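Local coordinates for hemerythrin HHE cation binding domain protein (Mycobacterium kansasii, PDB 6TYJ) that binds zinc and iron ions through a hemerythrin-like helical bundle, at residues Leu47-Glu58 / Phe107-Glu118. Sequence-based numbering, arbitrary orientation.
With ZN (zinc ion), chain B.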
ATOM      1  N   LEU A  47      -6.556  -6.566   2.810  1.00 18.33           N
ATOM      2  CA  LEU A  47      -5.220  -6.047   2.510  1.00 17.96           C
ATOM      3  C   LEU A  47      -5.134  -5.530   1.081  1.00 17.76           C
ATOM      4  O   LEU A  47      -4.554  -4.461   0.839  1.00 19.88           O
ATOM      5  CB  LEU A  47      -4.168  -7.140   2.746  1.00 18.73           C
ATOM      6  CG  LEU A  47      -2.731  -6.759   2.334  1.00 19.13           C
ATOM      7  CD1 LEU A  47      -2.240  -5.513   3.098  1.00 21.99           C
ATOM      8  CD2 LEU A  47      -1.783  -7.945   2.615  1.00 20.91           C
ATOM      9  N   LEU A  48      -5.720  -6.258   0.125  1.00 15.64           N
ATOM     10  CA  LEU A  48      -5.668  -5.807  -1.264  1.00 16.43           C
ATOM     11  C   LEU A  48      -6.354  -4.453  -1.403  1.00 17.55           C
ATOM     12  O   LEU A  48      -5.892  -3.600  -2.174  1.00 18.27           O
ATOM     13  CB  LEU A  48      -6.322  -6.833  -2.194  1.00 17.74           C
ATOM     14  CG  LEU A  48      -5.617  -8.191  -2.393  1.00 22.47           C
ATOM     15  CD1 LEU A  48      -6.449  -9.127  -3.256  1.00 27.26           C
ATOM     16  CD2 LEU A  48      -4.187  -7.999  -2.949  1.00 27.63           C
ATOM     17  N   ILE A  49      -7.492  -4.260  -0.723  1.00 15.95           N
ATOM     18  CA  ILE A  49      -8.185  -2.965  -0.777  0.51 16.17           C
ATOM     19  C   ILE A  49      -7.280  -1.857  -0.251  1.00 18.73           C
ATOM     20  O   ILE A  49      -7.093  -0.808  -0.899  1.00 18.99           O
ATOM     21  CB  ILE A  49      -9.505  -3.043   0.013  0.51 18.49           C
ATOM     22  CG1 ILE A  49     -10.497  -3.978  -0.697  0.51 19.83           C
ATOM     23  CG2 ILE A  49     -10.083  -1.643   0.272  0.51 18.44           C
ATOM     24  CD1 ILE A  49     -11.698  -4.333   0.129  0.51 19.40           C
ATOM     25  N   GLU A  50      -6.704  -2.058   0.941  1.00 16.91           N
ATOM     26  CA  GLU A  50      -5.871  -1.024   1.540  1.00 17.84           C
ATOM     27  C   GLU A  50      -4.625  -0.784   0.707  1.00 19.37           C
ATOM     28  O   GLU A  50      -4.179   0.357   0.572  1.00 19.30           O
ATOM     29  CB  GLU A  50      -5.504  -1.401   2.994  1.00 18.38           C
ATOM     30  CG  GLU A  50      -6.738  -1.490   3.908  1.00 18.50           C
ATOM     31  CD  GLU A  50      -7.637  -0.272   3.823  1.00 19.98           C
ATOM     32  OE1 GLU A  50      -7.139   0.859   4.001  1.00 20.71           O
ATOM     33  OE2 GLU A  50      -8.856  -0.459   3.614  1.00 21.61           O
ATOM     34  N   LEU A  51      -4.054  -1.843   0.124  1.00 16.92           N
ATOM     35  CA  LEU A  51      -2.865  -1.679  -0.707  0.57 17.83           C
ATOM     36  C   LEU A  51      -3.183  -0.863  -1.954  1.00 19.53           C
ATOM     37  O   LEU A  51      -2.435   0.053  -2.306  1.00 21.16           O
ATOM     38  CB  LEU A  51      -2.288  -3.047  -1.089  0.57 22.19           C
ATOM     39  CG  LEU A  51      -1.085  -3.084  -2.036  0.57 21.10           C
ATOM     40  CD1 LEU A  51      -0.000  -2.117  -1.582  0.57 23.95           C
ATOM     41  CD2 LEU A  51      -0.517  -4.505  -2.168  0.57 24.68           C
ATOM     42  N   ASP A  52      -4.275  -1.209  -2.641  1.00 18.51           N
ATOM     43  CA  ASP A  52      -4.744  -0.446  -3.805  1.00 19.96           C
ATOM     44  C   ASP A  52      -4.802   1.038  -3.497  1.00 24.76           C
ATOM     45  O   ASP A  52      -4.218   1.863  -4.219  1.00 25.64           O
ATOM     46  CB  ASP A  52      -6.128  -0.968  -4.214  1.00 20.69           C
ATOM     47  CG  ASP A  52      -6.724  -0.243  -5.404  1.00 29.54           C
ATOM     48  OD1 ASP A  52      -5.972   0.314  -6.213  1.00 34.17           O
ATOM     49  OD2 ASP A  52      -7.958  -0.240  -5.524  1.00 33.91           O
ATOM     50  N   ILE A  53      -5.483   1.404  -2.417  1.00 17.39           N
ATOM     51  CA  ILE A  53      -5.675   2.833  -2.187  1.00 18.83           C
ATOM     52  C   ILE A  53      -4.398   3.494  -1.688  1.00 17.20           C
ATOM     53  O   ILE A  53      -4.177   4.699  -1.931  1.00 18.92           O
ATOM     54  CB  ILE A  53      -6.861   3.086  -1.252  1.00 25.33           C
ATOM     55  CG1 ILE A  53      -6.564   2.681   0.171  1.00 23.91           C
ATOM     56  CG2 ILE A  53      -8.094   2.326  -1.736  1.00 25.10           C
ATOM     57  CD1 ILE A  53      -7.875   2.667   1.012  1.00 26.32           C
ATOM     58  N   HIS A  54      -3.532   2.728  -1.020  1.00 17.18           N
ATOM     59  CA  HIS A  54      -2.283   3.273  -0.518  1.00 15.53           C
ATOM     60  C   HIS A  54      -1.360   3.693  -1.647  1.00 17.94           C
ATOM     61  O   HIS A  54      -0.844   4.827  -1.651  1.00 16.58           O
ATOM     62  CB  HIS A  54      -1.593   2.226   0.340  1.00 14.75           C
ATOM     63  CG  HIS A  54      -0.383   2.743   1.032  1.00 16.19           C
ATOM     64  ND1 HIS A  54      -0.455   3.487   2.182  1.00 20.58           N
ATOM     65  CD2 HIS A  54       0.933   2.614   0.743  1.00 20.47           C
ATOM     66  CE1 HIS A  54       0.767   3.799   2.582  1.00 20.04           C
ATOM     67  NE2 HIS A  54       1.623   3.287   1.716  1.00 22.13           N
ATOM     68  N   PHE A  55      -1.146   2.797  -2.621  1.00 19.69           N
ATOM     69  CA  PHE A  55      -0.282   3.144  -3.744  1.00 19.01           C
ATOM     70  C   PHE A  55      -0.876   4.285  -4.549  1.00 20.97           C
ATOM     71  O   PHE A  55      -0.126   5.111  -5.075  1.00 20.19           O
ATOM     72  CB  PHE A  55      -0.013   1.929  -4.634  1.00 19.87           C
ATOM     73  CG  PHE A  55       1.020   0.992  -4.067  1.00 24.73           C
ATOM     74  CD1 PHE A  55       1.523   1.186  -2.789  1.00 33.51           C
ATOM     75  CD2 PHE A  55       1.508  -0.055  -4.833  1.00 24.59           C
ATOM     76  CE1 PHE A  55       2.487   0.322  -2.253  1.00 33.22           C
ATOM     77  CE2 PHE A  55       2.459  -0.912  -4.315  1.00 25.24           C
ATOM     78  CZ  PHE A  55       2.954  -0.719  -3.022  1.00 24.42           C
ATOM     79  N   ARG A  56      -2.209   4.356  -4.646  1.00 17.03           N
ATOM     80  CA  ARG A  56      -2.824   5.445  -5.415  1.00 17.24           C
ATOM     81  C   ARG A  56      -2.634   6.786  -4.727  1.00 21.78           C
ATOM     82  O   ARG A  56      -2.332   7.788  -5.403  1.00 19.98           O
ATOM     83  CB  ARG A  56      -4.306   5.167  -5.628  1.00 24.71           C
ATOM     84  CG  ARG A  56      -4.590   4.111  -6.673  1.00 35.03           C
ATOM     85  CD  ARG A  56      -6.074   4.031  -6.964  1.00 29.76           C
ATOM     86  NE  ARG A  56      -6.379   2.813  -7.695  1.00 34.22           N
ATOM     87  CZ  ARG A  56      -6.494   2.750  -9.013  1.00 49.86           C
ATOM     88  NH1 ARG A  56      -6.339   3.844  -9.743  1.00 46.01           N
ATOM     89  NH2 ARG A  56      -6.781   1.597  -9.597  1.00 55.84           N
ATOM     90  N   ILE A  57      -2.852   6.858  -3.404  1.00 21.22           N
ATOM     91  CA  ILE A  57      -2.632   8.163  -2.792  0.57 23.90           C
ATOM     92  C   ILE A  57      -1.162   8.543  -2.849  1.00 18.51           C
ATOM     93  O   ILE A  57      -0.857   9.742  -3.026  1.00 19.41           O
ATOM     94  CB  ILE A  57      -3.197   8.283  -1.360  0.57 20.06           C
ATOM     95  CG1 ILE A  57      -2.435   7.435  -0.349  0.57 17.12           C
ATOM     96  CG2 ILE A  57      -4.697   7.972  -1.334  0.57 25.56           C
ATOM     97  CD1 ILE A  57      -2.886   7.737   1.070  0.57 26.00           C
ATOM     98  N   GLU A  58      -0.238   7.576  -2.780  1.00 18.60           N
ATOM     99  CA  GLU A  58       1.176   7.898  -2.939  1.00 19.40           C
ATOM    100  C   GLU A  58       1.439   8.409  -4.359  1.00 17.79           C
ATOM    101  O   GLU A  58       2.040   9.483  -4.543  1.00 19.79           O
ATOM    102  CB  GLU A  58       2.042   6.672  -2.544  1.00 16.32           C
ATOM    103  CG  GLU A  58       2.145   6.511  -1.039  1.00 18.92           C
ATOM    104  CD  GLU A  58       2.910   5.297  -0.643  1.00 26.56           C
ATOM    105  OE1 GLU A  58       3.114   4.423  -1.474  1.00 28.37           O
ATOM    106  OE2 GLU A  58       3.280   5.249   0.540  1.00 17.29           O
ATOM    107  N   PHE A 107       6.169 -12.290  -0.113  1.00 30.20           N
ATOM    108  CA  PHE A 107       5.412 -11.074  -0.384  1.00 30.21           C
ATOM    109  C   PHE A 107       5.427 -10.130   0.814  1.00 26.34           C
ATOM    110  O   PHE A 107       5.664  -8.916   0.660  1.00 24.11           O
ATOM    111  CB  PHE A 107       3.975 -11.424  -0.766  1.00 26.85           C
ATOM    112  CG  PHE A 107       3.110 -10.215  -0.966  1.00 22.05           C
ATOM    113  CD1 PHE A 107       3.280  -9.403  -2.078  1.00 26.03           C
ATOM    114  CD2 PHE A 107       2.142  -9.881  -0.028  1.00 25.54           C
ATOM    115  CE1 PHE A 107       2.492  -8.299  -2.267  1.00 25.94           C
ATOM    116  CE2 PHE A 107       1.353  -8.759  -0.199  1.00 27.20           C
ATOM    117  CZ  PHE A 107       1.525  -7.962  -1.318  1.00 28.61           C
ATOM    118  N   LYS A 108       5.139 -10.661   2.004  1.00 29.92           N
ATOM    119  CA  LYS A 108       5.149  -9.859   3.226  1.00 27.15           C
ATOM    120  C   LYS A 108       6.470  -9.109   3.382  1.00 30.10           C
ATOM    121  O   LYS A 108       6.484  -7.918   3.726  1.00 32.66           O
ATOM    122  CB  LYS A 108       4.862 -10.753   4.431  1.00 31.72           C
ATOM    123  CG  LYS A 108       4.639  -9.985   5.711  1.00 33.59           C
ATOM    124  CD  LYS A 108       4.133 -10.874   6.836  1.00 40.02           C
ATOM    125  CE  LYS A 108       5.245 -11.731   7.396  1.00 51.51           C
ATOM    126  NZ  LYS A 108       4.896 -12.365   8.707  1.00 55.30           N
ATOM    127  N   THR A 109       7.585  -9.765   3.055  1.00 28.61           N
ATOM    128  CA  THR A 109       8.895  -9.136   3.193  1.00 27.04           C
ATOM    129  C   THR A 109       9.031  -7.935   2.265  1.00 28.27           C
ATOM    130  O   THR A 109       9.546  -6.883   2.665  1.00 32.55           O
ATOM    131  CB  THR A 109       9.994 -10.165   2.921  1.00 29.57           C
ATOM    132  OG1 THR A 109       9.949 -11.163   3.950  1.00 33.18           O
ATOM    133  CG2 THR A 109      11.378  -9.511   2.910  1.00 36.45           C
ATOM    134  N   VAL A 110       8.599  -8.088   1.015  1.00 26.84           N
ATOM    135  CA  VAL A 110       8.690  -7.002   0.047  1.00 26.00           C
ATOM    136  C   VAL A 110       7.775  -5.855   0.455  1.00 31.71           C
ATOM    137  O   VAL A 110       8.143  -4.680   0.351  1.00 31.60           O
ATOM    138  CB  VAL A 110       8.342  -7.535  -1.356  1.00 32.61           C
ATOM    139  CG1 VAL A 110       8.329  -6.423  -2.367  1.00 31.51           C
ATOM    140  CG2 VAL A 110       9.329  -8.624  -1.776  1.00 35.01           C
ATOM    141  N   LEU A 111       6.582  -6.182   0.948  1.00 29.12           N
ATOM    142  CA  LEU A 111       5.641  -5.144   1.351  1.00 33.35           C
ATOM    143  C   LEU A 111       6.186  -4.343   2.525  1.00 29.76           C
ATOM    144  O   LEU A 111       6.174  -3.101   2.515  1.00 32.16           O
ATOM    145  CB  LEU A 111       4.304  -5.792   1.704  1.00 34.52           C
ATOM    146  CG  LEU A 111       3.114  -4.844   1.889  1.00 32.25           C
ATOM    147  CD1 LEU A 111       2.981  -3.806   0.765  1.00 36.79           C
ATOM    148  CD2 LEU A 111       1.879  -5.696   1.998  1.00 37.08           C
ATOM    149  N   GLU A 112       6.673  -5.047   3.543  1.00 31.07           N
ATOM    150  CA  GLU A 112       7.260  -4.398   4.709  1.00 30.02           C
ATOM    151  C   GLU A 112       8.465  -3.555   4.316  1.00 37.60           C
ATOM    152  O   GLU A 112       8.691  -2.489   4.897  1.00 36.27           O
ATOM    153  CB  GLU A 112       7.642  -5.457   5.751  1.00 38.02           C
ATOM    154  N   ALA A 113       9.232  -4.001   3.317  1.00 30.71           N
ATOM    155  CA  ALA A 113      10.361  -3.209   2.834  1.00 37.45           C
ATOM    156  C   ALA A 113       9.911  -1.929   2.139  1.00 35.31           C
ATOM    157  O   ALA A 113      10.657  -0.946   2.145  1.00 42.94           O
ATOM    158  CB  ALA A 113      11.234  -4.035   1.887  1.00 35.17           C
ATOM    159  N   HIS A 114       8.734  -1.930   1.498  1.00 32.74           N
ATOM    160  CA  HIS A 114       8.202  -0.687   0.935  1.00 29.57           C
ATOM    161  C   HIS A 114       8.159   0.393   1.997  1.00 29.27           C
ATOM    162  O   HIS A 114       8.711   1.497   1.823  1.00 31.16           O
ATOM    163  CB  HIS A 114       6.787  -0.890   0.373  1.00 37.64           C
ATOM    164  CG  HIS A 114       5.959   0.379   0.345  1.00 33.67           C
ATOM    165  ND1 HIS A 114       6.106   1.345  -0.625  1.00 33.85           N
ATOM    166  CD2 HIS A 114       5.002   0.843   1.191  1.00 34.42           C
ATOM    167  CE1 HIS A 114       5.287   2.350  -0.367  1.00 57.12           C
ATOM    168  NE2 HIS A 114       4.588   2.066   0.713  1.00 35.29           N
ATOM    169  N   ALA A 115       7.440   0.097   3.079  1.00 29.39           N
ATOM    170  CA  ALA A 115       7.204   1.053   4.148  1.00 33.58           C
ATOM    171  C   ALA A 115       8.502   1.475   4.797  1.00 34.80           C
ATOM    172  O   ALA A 115       8.741   2.671   4.994  1.00 37.88           O
ATOM    173  CB  ALA A 115       6.252   0.449   5.182  1.00 30.33           C
ATOM    174  N   ASP A 116       9.351   0.500   5.155  1.00 31.79           N
ATOM    175  CA  ASP A 116      10.629   0.821   5.782  1.00 31.13           C
ATOM    176  C   ASP A 116      11.471   1.734   4.895  1.00 35.67           C
ATOM    177  O   ASP A 116      12.072   2.704   5.380  1.00 38.27           O
ATOM    178  CB  ASP A 116      11.415  -0.462   6.109  1.00 36.14           C
ATOM    179  CG  ASP A 116      10.755  -1.315   7.191  1.00 50.78           C
ATOM    180  OD1 ASP A 116      11.093  -2.523   7.283  1.00 55.46           O
ATOM    181  OD2 ASP A 116       9.898  -0.799   7.943  1.00 48.67           O
ATOM    182  N   GLU A 117      11.559   1.425   3.595  1.00 32.25           N
ATOM    183  CA  GLU A 117      12.379   2.251   2.713  1.00 34.29           C
ATOM    184  C   GLU A 117      11.778   3.645   2.567  1.00 34.16           C
ATOM    185  O   GLU A 117      12.502   4.646   2.559  1.00 36.34           O
ATOM    186  CB  GLU A 117      12.529   1.597   1.333  1.00 44.19           C
ATOM    187  CG  GLU A 117      13.517   2.328   0.368  1.00 58.20           C
ATOM    188  CD  GLU A 117      12.859   3.385  -0.542  1.00 72.77           C
ATOM    189  OE1 GLU A 117      11.686   3.211  -0.958  1.00 70.92           O
ATOM    190  OE2 GLU A 117      13.529   4.397  -0.853  1.00 72.84           O
ATOM    191  N   GLU A 118      10.451   3.720   2.479  1.00 33.12           N
ATOM    192  CA  GLU A 118       9.796   5.016   2.385  1.00 32.64           C
ATOM    193  C   GLU A 118       9.986   5.830   3.657  1.00 33.56           C
ATOM    194  O   GLU A 118      10.242   7.039   3.600  1.00 35.19           O
ATOM    195  CB  GLU A 118       8.311   4.799   2.101  1.00 31.06           C
ATOM    196  CG  GLU A 118       7.574   6.079   1.735  1.00 34.81           C
ATOM    197  CD  GLU A 118       6.102   5.833   1.534  1.00 38.41           C
ATOM    198  OE1 GLU A 118       5.407   6.815   1.146  1.00 37.19           O
ATOM    199  OE2 GLU A 118       5.673   4.672   1.770  1.00 38.07           O
TER
HETATM  200 ZN    ZN B 300       3.680   3.726   1.654  0.90 20.97          ZN
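The His114 ring receives Phe55 on one face and Glu58 at its edge. Phe55 CE1 stands over the ring centre, 3.9 Å from His114 CE1, an edge-to-face pair with planes inclined at 55°; Leu51 CD1, in one of two modelled conformers, lies over a face of the Phe55 ring. The rings of His54 and His114 meet rim to rim because both direct NE2 at the same zinc ion; their planes are nearly perpendicular. His54 extends toward the other helix because its chi1 of -173° puts CG opposite the backbone N, and its other nitrogen, ND1, is hydrogen-bonded to His19, which fixes the ring's rotation.

Zinc explains how so many polar atoms can converge in a buried place. It is bound by NE2 of His54 and of His114, each at 2.1 Å, by Glu58 OE2 at 1.9 Å and by Glu118 OE2 at 2.2 Å, while His20 supplies the fifth ligand. The two carboxylates arrive from opposing helices with planes 74° apart. Glu118 OE1 does not bind this zinc, yet lies only 2.7 Å from Glu58 OE2, a closeness of two acceptors that the nearby cation probably eases. Glu58 also bridges, its OE1 binding a second zinc ion whose site includes His80 and His114.

Towards Leu47 the contact turns apolar: Leu47 CD2 approaches the edge of Phe107, 4.3 Å from CE2, and Leu47 CD1 meets Leu111 CD2. The axes of segments 47-58 and 107-118 approach to 13.5 Å; such helices, running in the same general direction and joined through side chains around a polynuclear histidine–carboxylate centre, are characteristic of the hemerythrin-like four-helix bundle.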